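Local coordinates for universal stress protein (Pseudomonas aeruginosa UCBPP-PA14, PDB 7MQ5), which is of unknown function but, as a member of the universal stress protein family, probably takes part in the bacterial response to stress, at residues V239-G244 against D265-D270. Residues are numbered along the deposited sequence; the frame is centred on the assembly and turned at random. Where two conformers were deposited one is given.
Sequences VVTVIG and DTLESD
T241 and S269 meet through their hydroxyls in the Rossmann-like alpha/beta fold of the universal stress protein family, where strand 270-274 begins to pair in parallel with strand 240-244. T241 OG1 donates to S269 OG at 2.9 Å, and S269 OG in turn donates to the carbonyl oxygen of its neighbour, D270 O. A short relay of side-chain hydroxyls thus runs from one strand into the backbone of the next. S269 OG can reach both partners because chi1 of 67° sets it between the backbone N and the carbonyl carbon.

The backbone pairing brackets V240: D270 N donates to V239 O, and T241 N to D270 O, the latter nearly straight at 161°. V240 CA adds a C-H...O contact to D270 O at 3.4 Å. D270 O is therefore gripped by two hydrogen bonds, T241 N and S269 OG arriving from opposite faces of its carbonyl plane.

Beside the hydroxyls, L267 crosses T241 at about a right angle, its CD1 lying 3.9 Å from T241 CB and 4.0 Å from T241 CG2. A233 of helix 225-236 touches both side chains, placing this apolar patch between sheet and helix. On the face carrying V240 and D270, V240 CG2 approaches D270 CB at 4.3 Å.

The buried D270 carboxylate ties this strand start to other parts of the chain: OD1 accepts from the backbone N of K127 and T128, while OD2 takes W132 NE1 and forms a salt bridge with R26 NE.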
loop_
_atom_site.group_PDB
_atom_site.type_symbol
_atom_site.label_atom_id
_atom_site.label_comp_id
_atom_site.label_asym_id
_atom_site.label_seq_id
_atom_site.Cartn_x
_atom_site.Cartn_y
_atom_site.Cartn_z
ATOM N N VAL A 239 -8.510 8.927 0.876
ATOM C CA VAL A 239 -8.113 8.629 -0.528
ATOM C C VAL A 239 -7.014 7.554 -0.539
ATOM O O VAL A 239 -6.903 6.840 -1.552
ATOM C CB VAL A 239 -7.727 9.925 -1.255
ATOM C CG1 VAL A 239 -6.453 10.559 -0.724
ATOM C CG2 VAL A 239 -7.670 9.711 -2.754
ATOM N N VAL A 240 -6.259 7.428 0.553
ATOM C CA VAL A 240 -5.243 6.354 0.716
ATOM C C VAL A 240 -5.361 5.817 2.137
ATOM O O VAL A 240 -5.463 6.635 3.059
ATOM C CB VAL A 240 -3.792 6.842 0.498
ATOM C CG1 VAL A 240 -2.790 5.720 0.742
ATOM C CG2 VAL A 240 -3.592 7.475 -0.860
ATOM N N THR A 241 -5.322 4.494 2.280
ATOM C CA THR A 241 -5.213 3.839 3.601
ATOM C C THR A 241 -3.914 3.032 3.569
ATOM O O THR A 241 -3.689 2.289 2.612
ATOM C CB THR A 241 -6.433 2.967 3.933
ATOM O OG1 THR A 241 -7.613 3.771 3.871
ATOM C CG2 THR A 241 -6.340 2.360 5.313
ATOM N N VAL A 242 -3.101 3.170 4.601
ATOM C CA VAL A 242 -1.829 2.424 4.743
ATOM C C VAL A 242 -2.049 1.368 5.817
ATOM O O VAL A 242 -2.455 1.720 6.947
ATOM C CB VAL A 242 -0.661 3.351 5.099
ATOM C CG1 VAL A 242 0.629 2.545 5.162
ATOM C CG2 VAL A 242 -0.552 4.518 4.124
ATOM N N ILE A 243 -1.806 0.109 5.461
ATOM C CA ILE A 243 -1.999 -1.023 6.399
ATOM C C ILE A 243 -0.765 -1.918 6.385
ATOM O O ILE A 243 0.052 -1.860 5.434
ATOM C CB ILE A 243 -3.255 -1.847 6.049
ATOM C CG1 ILE A 243 -3.073 -2.650 4.757
ATOM C CG2 ILE A 243 -4.502 -0.975 6.009
ATOM C CD1 ILE A 243 -4.210 -3.597 4.465
ATOM N N GLY A 244 -0.640 -2.702 7.448
ATOM C CA GLY A 244 0.382 -3.749 7.524
ATOM C C GLY A 244 -0.289 -5.104 7.585
ATOM O O GLY A 244 -1.430 -5.200 8.065
ATOM N N ASP A 265 -10.504 -5.991 0.611
ATOM C CA ASP A 265 -11.680 -6.321 -0.236
ATOM C C ASP A 265 -12.852 -5.372 0.044
ATOM O O ASP A 265 -13.884 -5.542 -0.616
ATOM C CB ASP A 265 -12.133 -7.766 -0.006
ATOM C CG ASP A 265 -11.472 -8.810 -0.898
ATOM O OD1 ASP A 265 -10.695 -8.428 -1.810
ATOM O OD2 ASP A 265 -11.745 -10.006 -0.678
ATOM N N THR A 266 -12.692 -4.408 0.961
ATOM C CA THR A 266 -13.810 -3.517 1.384
ATOM C C THR A 266 -13.484 -2.044 1.114
ATOM O O THR A 266 -14.380 -1.285 0.755
ATOM C CB THR A 266 -14.122 -3.697 2.883
ATOM O OG1 THR A 266 -14.369 -5.081 3.126
ATOM C CG2 THR A 266 -15.300 -2.878 3.364
ATOM N N LEU A 267 -12.239 -1.644 1.316
ATOM C CA LEU A 267 -11.894 -0.210 1.180
ATOM C C LEU A 267 -12.175 0.291 -0.232
ATOM O O LEU A 267 -11.956 -0.459 -1.215
ATOM C CB LEU A 267 -10.414 -0.014 1.502
ATOM C CG LEU A 267 -10.029 -0.135 2.977
ATOM C CD1 LEU A 267 -8.517 -0.175 3.102
ATOM C CD2 LEU A 267 -10.597 1.010 3.805
ATOM N N GLU A 268 -12.586 1.553 -0.305
ATOM C CA GLU A 268 -12.791 2.270 -1.585
ATOM C C GLU A 268 -11.600 3.203 -1.833
ATOM O O GLU A 268 -11.484 3.716 -2.946
ATOM C CB GLU A 268 -14.123 3.015 -1.558
ATOM C CG GLU A 268 -15.317 2.075 -1.432
ATOM C CD GLU A 268 -16.698 2.706 -1.472
ATOM O OE1 GLU A 268 -16.848 3.856 -1.022
ATOM O OE2 GLU A 268 -17.623 2.045 -1.986
ATOM N N SER A 269 -10.766 3.422 -0.823
ATOM C CA SER A 269 -9.524 4.210 -0.957
ATOM C C SER A 269 -8.466 3.369 -1.675
ATOM O O SER A 269 -8.591 2.145 -1.720
ATOM C CB SER A 269 -8.985 4.601 0.418
ATOM O OG SER A 269 -8.546 3.442 1.138
ATOM N N ASP A 270 -7.455 4.036 -2.209
ATOM C CA ASP A 270 -6.234 3.297 -2.577
ATOM C C ASP A 270 -5.717 2.629 -1.294
ATOM O O ASP A 270 -6.012 3.123 -0.177
ATOM C CB ASP A 270 -5.143 4.220 -3.116
ATOM C CG ASP A 270 -5.403 4.830 -4.478
ATOM O OD1 ASP A 270 -6.475 4.585 -5.071
ATOM O OD2 ASP A 270 -4.500 5.548 -4.945
#